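Local structure of clavulanic acid biosynthesis oligopeptide binding protein 2 (Streptomyces clavuligerus, 2WOL) at residues A[67-72]-A[82-87]; A[98-103]-A[169-174]. The protein probably binds oligopeptides as an extracellular solute-binding protein of the clavulanic acid biosynthesis pathway. All blocks are in the same frame, centred on the assembly; numbering follows the deposited sequence. Where two conformers were deposited one is given.

Interaction 1 of 2, residues A[67-72]-A[82-87]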
ATOM      1  N   LEU A  67      -7.571   7.393  15.561  1.00  8.69           N
ATOM      2  CA  LEU A  67      -6.917   7.369  16.876  1.00  8.62           C
ATOM      3  C   LEU A  67      -5.443   7.720  16.742  1.00  8.67           C
ATOM      4  O   LEU A  67      -4.918   8.557  17.494  1.00  8.61           O
ATOM      5  CB  LEU A  67      -7.088   6.011  17.561  1.00  8.58           C
ATOM      6  CG  LEU A  67      -8.477   5.691  18.121  1.00  9.07           C
ATOM      7  CD1 LEU A  67      -8.544   4.231  18.524  1.00 10.20           C
ATOM      8  CD2 LEU A  67      -8.824   6.589  19.303  1.00  9.35           C
ATOM      9  N   MET A  68      -4.797   7.073  15.774  1.00  8.84           N
ATOM     10  CA  MET A  68      -3.393   7.292  15.446  1.00  8.82           C
ATOM     11  C   MET A  68      -3.318   7.717  13.990  1.00  8.86           C
ATOM     12  O   MET A  68      -4.193   7.377  13.204  1.00  8.87           O
ATOM     13  CB  MET A  68      -2.594   6.001  15.634  1.00  8.97           C
ATOM     14  CG  MET A  68      -2.708   5.388  17.025  1.00  9.65           C
ATOM     15  SD  MET A  68      -1.912   6.404  18.290  1.00 10.71           S
ATOM     16  CE  MET A  68      -0.188   6.255  17.814  1.00 10.74           C
ATOM     17  N   ALA A  69      -2.280   8.463  13.627  1.00  9.13           N
ATOM     18  CA  ALA A  69      -2.088   8.865  12.233  1.00  9.20           C
ATOM     19  C   ALA A  69      -0.612   8.953  11.912  1.00  9.20           C
ATOM     20  O   ALA A  69       0.202   9.217  12.795  1.00  9.47           O
ATOM     21  CB  ALA A  69      -2.767  10.204  11.958  1.00  9.37           C
ATOM     22  N   TYR A  70      -0.255   8.736  10.650  1.00  9.17           N
ATOM     23  CA  TYR A  70       1.130   8.958  10.250  1.00  9.05           C
ATOM     24  C   TYR A  70       1.442  10.447  10.365  1.00  9.31           C
ATOM     25  O   TYR A  70       0.672  11.284   9.894  1.00  9.25           O
ATOM     26  CB  TYR A  70       1.415   8.363   8.863  1.00  9.01           C
ATOM     27  CG  TYR A  70       1.184   6.872   8.894  1.00  8.53           C
ATOM     28  CD1 TYR A  70      -0.022   6.326   8.457  1.00  8.49           C
ATOM     29  CD2 TYR A  70       2.142   6.012   9.435  1.00  7.89           C
ATOM     30  CE1 TYR A  70      -0.257   4.960   8.526  1.00  9.24           C
ATOM     31  CE2 TYR A  70       1.916   4.639   9.514  1.00  8.03           C
ATOM     32  CZ  TYR A  70       0.708   4.123   9.059  1.00  8.78           C
ATOM     33  OH  TYR A  70       0.459   2.771   9.135  1.00  9.47           O
ATOM     34  N   PRO A  71       2.548  10.782  11.043  1.00 10.01           N
ATOM     35  CA  PRO A  71       2.830  12.190  11.298  1.00 10.51           C
ATOM     36  C   PRO A  71       3.193  12.942  10.024  1.00 10.61           C
ATOM     37  O   PRO A  71       3.522  12.325   8.998  1.00 10.84           O
ATOM     38  CB  PRO A  71       4.010  12.146  12.275  1.00 10.91           C
ATOM     39  CG  PRO A  71       4.661  10.846  12.039  1.00 11.15           C
ATOM     40  CD  PRO A  71       3.575   9.891  11.614  1.00  9.91           C
ATOM     41  N   THR A  72       3.103  14.264  10.093  1.00 10.66           N
ATOM     42  CA  THR A  72       3.448  15.121   8.965  1.00 11.28           C
ATOM     43  C   THR A  72       4.964  15.325   8.974  1.00 11.59           C
ATOM     44  O   THR A  72       5.482  16.290   9.537  1.00 11.99           O
ATOM     45  CB  THR A  72       2.655  16.444   9.024  1.00 11.31           C
ATOM     46  OG1 THR A  72       1.256  16.137   9.095  1.00 12.59           O
ATOM     47  CG2 THR A  72       2.910  17.309   7.792  1.00 11.72           C
ATOM     48  N   ALA A  82       1.471   8.257  15.011  1.00 10.68           N
ATOM     49  CA  ALA A  82       1.507   9.242  16.091  1.00 10.84           C
ATOM     50  C   ALA A  82       0.087   9.498  16.612  1.00 11.17           C
ATOM     51  O   ALA A  82      -0.883   9.262  15.891  1.00 10.61           O
ATOM     52  CB  ALA A  82       2.131  10.541  15.582  1.00 11.22           C
ATOM     53  N   PRO A  83      -0.048   9.965  17.870  1.00 11.16           N
ATOM     54  CA  PRO A  83      -1.386  10.241  18.397  1.00 11.21           C
ATOM     55  C   PRO A  83      -2.123  11.269  17.552  1.00 11.18           C
ATOM     56  O   PRO A  83      -1.549  12.298  17.186  1.00 11.77           O
ATOM     57  CB  PRO A  83      -1.106  10.820  19.791  1.00 11.44           C
ATOM     58  CG  PRO A  83       0.245  10.363  20.143  1.00 11.78           C
ATOM     59  CD  PRO A  83       1.005  10.254  18.861  1.00 11.27           C
ATOM     60  N   ASP A  84      -3.379  10.974  17.235  1.00 10.50           N
ATOM     61  CA  ASP A  84      -4.228  11.888  16.483  1.00 10.55           C
ATOM     62  C   ASP A  84      -5.457  12.214  17.334  1.00 10.74           C
ATOM     63  O   ASP A  84      -5.450  13.201  18.071  1.00 10.64           O
ATOM     64  CB  ASP A  84      -4.588  11.282  15.117  1.00 10.34           C
ATOM     65  CG  ASP A  84      -5.461  12.195  14.264  1.00 10.61           C
ATOM     66  OD1 ASP A  84      -5.694  13.366  14.637  1.00 10.27           O
ATOM     67  OD2 ASP A  84      -5.916  11.727  13.199  1.00 10.15           O
ATOM     68  N   LEU A  85      -6.495  11.384  17.261  1.00 10.63           N
ATOM     69  CA  LEU A  85      -7.644  11.550  18.154  1.00 11.01           C
ATOM     70  C   LEU A  85      -7.303  11.095  19.566  1.00 11.37           C
ATOM     71  O   LEU A  85      -7.854  11.617  20.535  1.00 11.78           O
ATOM     72  CB  LEU A  85      -8.875  10.801  17.639  1.00 10.78           C
ATOM     73  CG  LEU A  85      -9.549  11.334  16.375  1.00 11.39           C
ATOM     74  CD1 LEU A  85     -10.561  10.328  15.874  1.00 11.12           C
ATOM     75  CD2 LEU A  85     -10.215  12.680  16.615  1.00 11.37           C
ATOM     76  N   ALA A  86      -6.405  10.118  19.675  1.00 11.77           N
ATOM     77  CA  ALA A  86      -5.917   9.657  20.972  1.00 12.51           C
ATOM     78  C   ALA A  86      -4.925  10.654  21.557  1.00 13.30           C
ATOM     79  O   ALA A  86      -4.228  11.354  20.820  1.00 13.63           O
ATOM     80  CB  ALA A  86      -5.278   8.283  20.849  1.00 12.59           C
ATOM     81  N   GLU A  87      -4.862  10.713  22.882  1.00 14.26           N
ATOM     82  CA  GLU A  87      -3.925  11.624  23.543  1.00 14.94           C
ATOM     83  C   GLU A  87      -2.500  11.073  23.554  1.00 14.89           C
ATOM     84  O   GLU A  87      -1.537  11.835  23.674  1.00 15.74           O
ATOM     85  CB  GLU A  87      -4.385  11.898  24.978  0.50 14.87           C
ATOM     86  CG  GLU A  87      -5.778  12.510  25.080  0.50 15.23           C
ATOM     87  CD  GLU A  87      -6.314  12.532  26.500  0.50 15.60           C
ATOM     88  OE1 GLU A  87      -6.291  11.478  27.176  0.50 16.33           O
ATOM     89  OE2 GLU A  87      -6.775  13.606  26.936  0.50 17.29           O
TER

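Interaction 2 of 2, residues A[98-103]-A[169-174]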
ATOM      1  N   THR A  98      -3.679  -6.671  24.369  1.00 16.64           N
ATOM      2  CA  THR A  98      -4.639  -5.648  24.773  1.00 15.89           C
ATOM      3  C   THR A  98      -4.118  -4.237  24.509  1.00 15.02           C
ATOM      4  O   THR A  98      -3.022  -3.868  24.946  1.00 14.90           O
ATOM      5  CB  THR A  98      -5.073  -5.837  26.242  1.00 16.24           C
ATOM      6  OG1 THR A  98      -5.577  -7.168  26.407  1.00 16.98           O
ATOM      7  CG2 THR A  98      -6.159  -4.833  26.636  1.00 16.18           C
ATOM      8  N   TRP A  99      -4.923  -3.460  23.790  1.00 13.78           N
ATOM      9  CA  TRP A  99      -4.544  -2.127  23.353  1.00 12.88           C
ATOM     10  C   TRP A  99      -5.574  -1.113  23.816  1.00 12.68           C
ATOM     11  O   TRP A  99      -6.757  -1.220  23.485  1.00 12.30           O
ATOM     12  CB  TRP A  99      -4.409  -2.103  21.832  1.00 12.62           C
ATOM     13  CG  TRP A  99      -3.212  -2.845  21.342  1.00 12.51           C
ATOM     14  CD1 TRP A  99      -3.025  -4.198  21.335  1.00 12.21           C
ATOM     15  CD2 TRP A  99      -2.022  -2.272  20.795  1.00 12.30           C
ATOM     16  NE1 TRP A  99      -1.792  -4.505  20.812  1.00 12.10           N
ATOM     17  CE2 TRP A  99      -1.155  -3.340  20.472  1.00 12.01           C
ATOM     18  CE3 TRP A  99      -1.608  -0.959  20.536  1.00 12.62           C
ATOM     19  CZ2 TRP A  99       0.108  -3.133  19.907  1.00 12.12           C
ATOM     20  CZ3 TRP A  99      -0.359  -0.753  19.973  1.00 12.11           C
ATOM     21  CH2 TRP A  99       0.486  -1.836  19.666  1.00 12.61           C
ATOM     22  N   THR A 100      -5.110  -0.133  24.586  1.00 12.30           N
ATOM     23  CA  THR A 100      -5.969   0.886  25.172  1.00 12.20           C
ATOM     24  C   THR A 100      -5.625   2.272  24.624  1.00 11.90           C
ATOM     25  O   THR A 100      -4.451   2.638  24.524  1.00 11.96           O
ATOM     26  CB  THR A 100      -5.836   0.870  26.716  1.00 12.11           C
ATOM     27  OG1 THR A 100      -6.161  -0.436  27.206  1.00 13.07           O
ATOM     28  CG2 THR A 100      -6.745   1.900  27.370  1.00 12.73           C
ATOM     29  N   TYR A 101      -6.660   3.027  24.261  1.00 11.61           N
ATOM     30  CA  TYR A 101      -6.523   4.401  23.775  1.00 11.69           C
ATOM     31  C   TYR A 101      -7.425   5.328  24.569  1.00 12.56           C
ATOM     32  O   TYR A 101      -8.510   4.933  25.015  1.00 12.42           O
ATOM     33  CB  TYR A 101      -6.880   4.506  22.284  1.00 11.20           C
ATOM     34  CG  TYR A 101      -6.005   3.678  21.374  1.00 10.78           C
ATOM     35  CD1 TYR A 101      -6.291   2.334  21.146  1.00  9.87           C
ATOM     36  CD2 TYR A 101      -4.895   4.237  20.737  1.00 10.58           C
ATOM     37  CE1 TYR A 101      -5.495   1.558  20.313  1.00  9.72           C
ATOM     38  CE2 TYR A 101      -4.090   3.470  19.898  1.00  9.70           C
ATOM     39  CZ  TYR A 101      -4.397   2.129  19.694  1.00 10.49           C
ATOM     40  OH  TYR A 101      -3.621   1.337  18.877  1.00 10.88           O
ATOM     41  N   ARG A 102      -6.968   6.566  24.729  1.00 13.05           N
ATOM     42  CA  ARG A 102      -7.706   7.591  25.456  1.00 14.47           C
ATOM     43  C   ARG A 102      -7.952   8.762  24.521  1.00 14.74           C
ATOM     44  O   ARG A 102      -7.009   9.372  24.015  1.00 14.81           O
ATOM     45  CB  ARG A 102      -6.936   8.011  26.715  1.00 14.34           C
ATOM     46  CG  ARG A 102      -6.524   6.801  27.541  1.00 15.36           C
ATOM     47  CD  ARG A 102      -5.791   7.113  28.837  1.00 15.69           C
ATOM     48  NE  ARG A 102      -5.296   5.858  29.401  1.00 18.30           N
ATOM     49  CZ  ARG A 102      -6.038   4.990  30.089  1.00 18.90           C
ATOM     50  NH1 ARG A 102      -7.318   5.245  30.336  1.00 20.63           N
ATOM     51  NH2 ARG A 102      -5.497   3.867  30.535  1.00 19.03           N
ATOM     52  N   LEU A 103      -9.224   9.050  24.277  1.00 15.28           N
ATOM     53  CA  LEU A 103      -9.621  10.037  23.282  1.00 16.28           C
ATOM     54  C   LEU A 103      -9.580  11.461  23.815  1.00 16.55           C
ATOM     55  O   LEU A 103      -9.902  11.712  24.983  1.00 16.70           O
ATOM     56  CB  LEU A 103     -11.025   9.731  22.759  1.00 16.36           C
ATOM     57  CG  LEU A 103     -11.206   8.633  21.710  1.00 17.11           C
ATOM     58  CD1 LEU A 103     -11.103   7.238  22.322  1.00 17.55           C
ATOM     59  CD2 LEU A 103     -12.554   8.813  21.021  1.00 17.15           C
ATOM     60  N   GLU A 169     -16.923   7.482  27.511  1.00 16.26           N
ATOM     61  CA  GLU A 169     -17.023   8.112  26.189  1.00 16.68           C
ATOM     62  C   GLU A 169     -15.670   8.507  25.584  1.00 16.14           C
ATOM     63  O   GLU A 169     -15.597   8.859  24.404  1.00 16.24           O
ATOM     64  CB  GLU A 169     -17.951   9.333  26.239  0.50 16.74           C
ATOM     65  CG  GLU A 169     -19.431   8.997  26.428  0.50 17.86           C
ATOM     66  CD  GLU A 169     -19.842   8.832  27.887  0.50 18.63           C
ATOM     67  OE1 GLU A 169     -18.981   8.959  28.789  0.50 19.35           O
ATOM     68  OE2 GLU A 169     -21.040   8.574  28.132  0.50 19.55           O
ATOM     69  N   HIS A 170     -14.608   8.437  26.389  1.00 15.62           N
ATOM     70  CA  HIS A 170     -13.276   8.850  25.948  1.00 15.38           C
ATOM     71  C   HIS A 170     -12.212   7.764  26.125  1.00 14.51           C
ATOM     72  O   HIS A 170     -11.012   8.053  26.132  1.00 14.34           O
ATOM     73  CB  HIS A 170     -12.868  10.148  26.653  1.00 15.81           C
ATOM     74  CG  HIS A 170     -13.835  11.269  26.437  1.00 17.74           C
ATOM     75  ND1 HIS A 170     -13.946  11.937  25.236  1.00 19.91           N
ATOM     76  CD2 HIS A 170     -14.759  11.818  27.260  1.00 19.37           C
ATOM     77  CE1 HIS A 170     -14.888  12.858  25.332  1.00 20.34           C
ATOM     78  NE2 HIS A 170     -15.394  12.809  26.551  1.00 20.59           N
ATOM     79  N   THR A 171     -12.655   6.517  26.246  1.00 13.87           N
ATOM     80  CA  THR A 171     -11.747   5.388  26.415  1.00 13.35           C
ATOM     81  C   THR A 171     -12.197   4.212  25.561  1.00 13.03           C
ATOM     82  O   THR A 171     -13.386   3.893  25.501  1.00 13.19           O
ATOM     83  CB  THR A 171     -11.653   4.946  27.894  1.00 13.66           C
ATOM     84  OG1 THR A 171     -11.470   6.101  28.724  1.00 13.81           O
ATOM     85  CG2 THR A 171     -10.491   3.984  28.113  1.00 13.52           C
ATOM     86  N   ILE A 172     -11.241   3.577  24.893  1.00 12.40           N
ATOM     87  CA  ILE A 172     -11.522   2.380  24.114  1.00 11.99           C
ATOM     88  C   ILE A 172     -10.439   1.328  24.341  1.00 11.76           C
ATOM     89  O   ILE A 172      -9.241   1.644  24.363  1.00 11.99           O
ATOM     90  CB  ILE A 172     -11.745   2.704  22.601  1.00 11.75           C
ATOM     91  CG1 ILE A 172     -12.323   1.487  21.861  1.00 11.80           C
ATOM     92  CG2 ILE A 172     -10.465   3.252  21.938  1.00 11.60           C
ATOM     93  CD1 ILE A 172     -12.993   1.832  20.541  1.00 12.07           C
ATOM     94  N   VAL A 173     -10.874   0.086  24.547  1.00 11.70           N
ATOM     95  CA  VAL A 173      -9.972  -1.032  24.823  1.00 11.75           C
ATOM     96  C   VAL A 173     -10.201  -2.152  23.811  1.00 11.76           C
ATOM     97  O   VAL A 173     -11.323  -2.639  23.661  1.00 11.99           O
ATOM     98  CB  VAL A 173     -10.175  -1.594  26.259  1.00 11.80           C
ATOM     99  CG1 VAL A 173      -9.215  -2.747  26.531  1.00 12.39           C
ATOM    100  CG2 VAL A 173      -9.992  -0.495  27.303  1.00 12.42           C
ATOM    101  N   PHE A 174      -9.134  -2.551  23.119  1.00 11.77           N
ATOM    102  CA  PHE A 174      -9.196  -3.652  22.158  1.00 11.56           C
ATOM    103  C   PHE A 174      -8.543  -4.904  22.746  1.00 12.03           C
ATOM    104  O   PHE A 174      -7.347  -4.911  23.040  1.00 12.30           O
ATOM    105  CB  PHE A 174      -8.494  -3.268  20.855  1.00 10.90           C
ATOM    106  CG  PHE A 174      -9.128  -2.113  20.134  1.00 10.34           C
ATOM    107  CD1 PHE A 174      -8.685  -0.807  20.349  1.00  9.27           C
ATOM    108  CD2 PHE A 174     -10.155  -2.326  19.218  1.00  9.74           C
ATOM    109  CE1 PHE A 174      -9.265   0.264  19.680  1.00  9.07           C
ATOM    110  CE2 PHE A 174     -10.741  -1.253  18.542  1.00  9.61           C
ATOM    111  CZ  PHE A 174     -10.293   0.042  18.771  1.00  9.79           C
TER

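Interaction 1 of 2, residues A[67-72]-A[82-87]
Ala-69 and Ala-82 form the hydrogen-bonded pair of a small two-stranded antiparallel sheet, a largely buried contact that packs against strand 98-102 of the neighbouring sheet, with Leu-67, Met-68 and Ala-86 on Tyr-101. Its strands 68-69 and 82-83 are joined by a twelve-residue connection, 70-81, without helix or strand. Two nearly straight bonds hold the alanine pair: Ala-69 N reaches Ala-82 O in the carbonyl plane (2.8 Å), and Ala-82 N gives to Ala-69 O at 2.7 Å. Next comes the non-hydrogen-bonded pair Met-68 and Pro-83, whose side chains diverge. Beyond it the regular pairing ends, and Leu-67 O takes over by accepting twice, from Asp-84 N at 2.9 Å and from Ala-86 N at 3.1 Å. The Ala-86 donor lies in the carbonyl plane on a lone pair, whereas Asp-84 N is tilted 33° from that plane. Ala-86 CB then sits close to the same oxygen.

Met-68 bends at both chi2 and chi3, which brings CE back over the opposite strand, 3.5 Å from Ala-82 C and close to Pro-83 N; SD lies beside Ala-82 O and Pro-83 CA. Pro-71 CB touches Ala-82 CB (4.1 Å). Asp-84 places CG anti to its backbone N (chi1 -179°), and Asp-84 OD2 lies 3.7 Å from Ala-69 CB. The carboxylate is held from outside the two segments: OD1 by a salt bridge to Arg-65 NE, OD2 by one to Arg-242 NH2 and a hydrogen bond from Thr-66 N. Two arginines around one buried carboxylate would favour its ionised form. Backbone bonds thus hold the two segments together, while this carboxylate joins them to the residues just before 67 and, through Arg-242, to a distant part of the chain.

Interaction 2 of 2, residues A[98-103]-A[169-174]
Tyr-101 and Ile-172 are a hydrogen-bonded pair at the centre of a four-stranded antiparallel sheet, in which strands 98-102 and 171-175 are the two inner strands, flanked by 91-93 and 164-166. The paired strand segments run 4.6 Å apart at closest approach, with their directions 168° from each other. Tyr-101 lies on the buried face with Trp-99, Ile-172 and Phe-174. Its CB meets Ile-172 CG2 at 3.8 Å; that methyl lies between the backbone N and carbonyl carbon of its own residue and also receives Leu-103 CD1. The chi1 of -61° sets CG anti to the carbonyl carbon; the CD1-CE1 side of the ring faces Phe-174. Tyr-101 CD1 comes to the edge of the phenylalanine ring, near its plane, 3.9 Å from Phe-174 CE1, and Tyr-101 CE1 lies 4.0 Å from Phe-174 CD1; the two side chains cross at about a right angle. At the tip, OH is hydrogen-bonded to Asp-184 OD1. Helix 117-127 packs on Ile-172, Phe-174 and Leu-103, and Phe-183 meets the rings of Trp-99 and Phe-174.

Thr-100, Arg-102, Thr-171 and Val-173 occupy the other face. Thr-98 CG2 also touches Val-173, 3.7 Å from CG1, and Thr-100 lies side by side with the same valine. Arg-102, extended from CG to NE, carries its guanidinium over Thr-100 CG2, which sits 3.9 Å from its plane, offset toward the rim; NE is salt-bridged to Glu-91. Thr-171 lies beside Arg-102, pointing the same way, with CG2 near NH1 and oblique to the guanidinium.

Five backbone bonds join the segments. Phe-174 N to Trp-99 O is almost perfectly straight and short, 2.7 Å. At the far end Leu-103 N meets His-170 O at 2.8 Å, from a position 40° out of the carbonyl plane.

Overall arrangement
Interactions 1 and 2 follow one another along the chain, their centres 14 Å apart on the same side of the molecule; interaction 1 is the nearer to the chain centre, about 19 Å from it against 26 Å for interaction 2. They meet directly. A probable backbone hydrogen bond runs from Glu-87 N to Arg-102 O (2.8 Å), and Leu-67 CD2 packs on Leu-103 CD1 (3.8 Å). The other side of the Tyr-101 ring, at CE2, meets Met-68 CG (3.7 Å). By family resemblance both contacts probably belong to the extra domain that distinguishes oligopeptide-binding proteins from smaller solute-binding proteins.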